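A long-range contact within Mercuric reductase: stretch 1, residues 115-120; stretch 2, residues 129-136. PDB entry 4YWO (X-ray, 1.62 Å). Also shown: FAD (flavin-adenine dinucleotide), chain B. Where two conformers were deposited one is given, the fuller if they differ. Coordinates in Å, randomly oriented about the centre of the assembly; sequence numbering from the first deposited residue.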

# COMPACT_ATOMS: atom_id res chain seq x y z
N LEU A 115 -16.28 -33.81 9.06
CA LEU A 115 -17.19 -32.82 8.57
C LEU A 115 -18.64 -33.34 8.62
O LEU A 115 -18.97 -34.39 8.10
CB LEU A 115 -16.83 -32.49 7.15
CG LEU A 115 -17.67 -31.50 6.43
CD1 LEU A 115 -17.49 -30.12 7.01
CD2 LEU A 115 -17.29 -31.52 4.96
N ILE A 116 -19.54 -32.54 9.14
CA ILE A 116 -20.99 -32.81 9.09
C ILE A 116 -21.73 -31.67 8.50
O ILE A 116 -21.49 -30.53 8.93
CB ILE A 116 -21.49 -33.10 10.50
CG1 ILE A 116 -20.70 -34.23 11.16
CG2 ILE A 116 -23.04 -33.32 10.47
CD1 ILE A 116 -21.04 -34.42 12.60
N GLN A 117 -22.55 -31.86 7.46
CA GLN A 117 -23.31 -30.82 6.91
C GLN A 117 -24.73 -30.84 7.43
O GLN A 117 -25.47 -31.82 7.25
CB GLN A 117 -23.20 -30.80 5.36
CG GLN A 117 -21.79 -30.37 4.97
CD GLN A 117 -21.50 -30.36 3.48
OE1 GLN A 117 -21.30 -29.29 2.87
NE2 GLN A 117 -21.43 -31.54 2.89
N GLY A 118 -25.08 -29.77 8.09
CA GLY A 118 -26.40 -29.65 8.66
C GLY A 118 -26.48 -28.52 9.65
O GLY A 118 -25.46 -27.95 10.02
N GLU A 119 -27.71 -28.22 10.12
CA GLU A 119 -27.99 -27.17 11.08
C GLU A 119 -27.81 -27.76 12.48
O GLU A 119 -28.54 -28.74 12.83
CB GLU A 119 -29.35 -26.56 10.88
CG GLU A 119 -29.68 -25.52 11.87
CD GLU A 119 -30.98 -24.82 11.71
OE1 GLU A 119 -30.98 -23.76 11.05
OE2 GLU A 119 -31.99 -25.34 12.26
N ALA A 120 -26.86 -27.23 13.25
CA ALA A 120 -26.64 -27.58 14.66
C ALA A 120 -27.45 -26.70 15.57
O ALA A 120 -27.57 -25.46 15.36
CB ALA A 120 -25.18 -27.52 15.06
N LYS A 129 -27.59 -31.10 18.60
CA LYS A 129 -28.20 -31.96 17.64
C LYS A 129 -27.97 -31.46 16.24
O LYS A 129 -28.08 -30.25 15.97
CB LYS A 129 -29.75 -32.15 17.96
CG LYS A 129 -30.55 -30.88 17.81
CD LYS A 129 -32.10 -31.03 18.06
CE LYS A 129 -32.76 -29.63 18.07
NZ LYS A 129 -34.26 -29.65 18.08
N VAL A 130 -27.68 -32.41 15.37
CA VAL A 130 -27.68 -32.13 13.95
C VAL A 130 -28.21 -33.37 13.19
O VAL A 130 -27.73 -34.45 13.35
CB VAL A 130 -26.28 -31.63 13.48
CG1 VAL A 130 -25.19 -32.57 13.92
CG2 VAL A 130 -26.28 -31.28 12.01
N ASN A 131 -29.09 -33.09 12.24
CA ASN A 131 -29.72 -34.13 11.40
C ASN A 131 -30.28 -35.29 12.31
O ASN A 131 -30.22 -36.50 12.00
CB ASN A 131 -28.72 -34.67 10.36
CG ASN A 131 -28.18 -33.56 9.40
OD1 ASN A 131 -28.88 -32.67 9.07
ND2 ASN A 131 -26.90 -33.64 9.03
N GLY A 132 -30.74 -34.89 13.47
CA GLY A 132 -31.32 -35.83 14.44
C GLY A 132 -30.39 -36.63 15.28
O GLY A 132 -30.84 -37.44 16.08
N GLN A 133 -29.07 -36.37 15.22
CA GLN A 133 -28.11 -37.03 15.96
C GLN A 133 -27.50 -36.17 17.03
O GLN A 133 -27.42 -34.95 16.83
CB GLN A 133 -27.06 -37.35 14.92
CG GLN A 133 -25.78 -37.97 15.27
CD GLN A 133 -25.13 -38.33 13.93
OE1 GLN A 133 -25.81 -38.89 13.06
NE2 GLN A 133 -23.88 -37.91 13.72
N VAL A 134 -27.15 -36.80 18.15
CA VAL A 134 -26.45 -36.13 19.25
C VAL A 134 -24.95 -36.11 18.98
O VAL A 134 -24.33 -37.13 18.70
CB VAL A 134 -26.72 -36.80 20.62
CG1 VAL A 134 -26.00 -36.09 21.69
CG2 VAL A 134 -28.22 -36.71 20.92
N ILE A 135 -24.36 -34.92 19.06
CA ILE A 135 -22.92 -34.73 18.99
C ILE A 135 -22.52 -34.03 20.27
O ILE A 135 -22.92 -32.90 20.55
CB ILE A 135 -22.53 -33.88 17.76
CG1 ILE A 135 -23.02 -34.51 16.43
CG2 ILE A 135 -21.01 -33.68 17.75
CD1 ILE A 135 -22.33 -35.82 16.14
N GLU A 136 -21.72 -34.71 21.07
CA GLU A 136 -21.20 -34.24 22.32
C GLU A 136 -19.71 -33.85 22.19
O GLU A 136 -18.94 -34.60 21.60
CB GLU A 136 -21.24 -35.27 23.40
CG GLU A 136 -22.58 -35.94 23.57
CD GLU A 136 -22.52 -36.99 24.71
OE1 GLU A 136 -22.10 -36.57 25.82
OE2 GLU A 136 -22.86 -38.15 24.47
PA FAD B . -19.71 -16.98 8.34
O1A FAD B . -18.61 -17.14 7.31
O2A FAD B . -21.10 -16.59 7.90
O5B FAD B . -19.81 -18.35 9.18
C5B FAD B . -21.07 -18.99 9.37
C4B FAD B . -21.09 -20.31 8.62
O4B FAD B . -21.46 -21.37 9.51
C3B FAD B . -22.09 -20.29 7.48
O3B FAD B . -21.43 -20.51 6.23
C2B FAD B . -23.08 -21.40 7.75
O2B FAD B . -23.05 -22.35 6.68
C1B FAD B . -22.63 -22.06 9.05
N9A FAD B . -23.71 -21.96 10.06
C8A FAD B . -24.34 -20.83 10.42
N7A FAD B . -25.27 -21.07 11.38
C5A FAD B . -25.24 -22.39 11.64
C6A FAD B . -25.97 -23.32 12.54
N6A FAD B . -26.94 -22.87 13.38
N1A FAD B . -25.63 -24.63 12.51
C2A FAD B . -24.67 -25.09 11.68
N3A FAD B . -23.97 -24.30 10.84
C4A FAD B . -24.21 -22.97 10.77
N1 FAD B . -14.90 -8.37 5.41
C2 FAD B . -13.65 -7.93 5.13
O2 FAD B . -12.76 -8.05 6.00
N3 FAD B . -13.33 -7.37 3.95
C4 FAD B . -14.22 -7.21 2.97
O4 FAD B . -13.89 -6.69 1.88
C4X FAD B . -15.62 -7.66 3.20
N5 FAD B . -16.58 -7.53 2.26
C5X FAD B . -17.84 -7.96 2.50
C6 FAD B . -18.82 -7.81 1.52
C7 FAD B . -20.12 -8.25 1.76
C7M FAD B . -21.17 -8.09 0.69
C8 FAD B . -20.47 -8.87 3.06
C8M FAD B . -21.88 -9.33 3.32
C9 FAD B . -19.50 -9.01 4.05
C9A FAD B . -18.20 -8.58 3.81
N10 FAD B . -17.21 -8.72 4.80
C10 FAD B . -15.91 -8.27 4.52
C1' FAD B . -17.53 -9.33 6.10
C2' FAD B . -17.01 -10.76 6.13
O2' FAD B . -17.49 -11.46 4.97
C3' FAD B . -17.48 -11.48 7.39
O3' FAD B . -17.14 -10.69 8.54
C4' FAD B . -16.83 -12.85 7.50
O4' FAD B . -17.32 -13.70 6.46
C5' FAD B . -17.13 -13.49 8.86
O5' FAD B . -17.02 -14.91 8.75
P FAD B . -17.66 -15.86 9.87
O1P FAD B . -17.07 -17.24 9.71
O2P FAD B . -17.57 -15.15 11.21
O3P FAD B . -19.21 -15.92 9.44
O HOH W 1 -30.04 -30.50 11.51
O HOH W 2 -29.85 -29.72 8.81

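Which side chains bury the most surface here? I116 and V130 cover the most surface, in a contact that buries 317 Å² counting both sides. The CA-to-CB bond of I116 points toward the second stretch, and its two branches reach different neighbours: CG2 lies 4.1 Å from V130 CG1, while CD1, at the end of an m, t side chain, lies 4.0 Å from I135 CD1. A branched, apolar residue suits this place because it can touch both partners at once.

How does V130 serve the loop that follows the first strand? Its CG2 methyl sits 3.6 Å from G118 C and 3.5 Å from E119 O, packing against the backbone. Glycine fits here: an ideal CB on G118 would point toward the second stretch and fall 2.8 Å from V130 CG2 and 2.7 Å from N131 OD1, both clashes.

Where is the direct polar link? N131 supplies it. A type I' turn from V130 to Q133 places N131 at a corner, and although its CA-to-CB bond points sideways, the end of its side chain comes nearer. N131 ND2 donates to Q117 O at 2.9 Å, nearly straight at 169°. The amide's other end, N131 OD1, accepts from water 2 at 3.1 Å, and that water accepts from E119 N at 2.9 Å. Water 1 lies 2.7 Å from E119 O and accepts from N131 N at 2.9 Å.

What happens at A120? A120 is buried, and its CA makes a CA-H...O contact to K129 O at 3.3 Å. Its backbone also bonds the adenine of FAD: A120 N donates to FAD N1A at 3.0 Å, and FAD N6A returns a weak bond to A120 O at 3.3 Å.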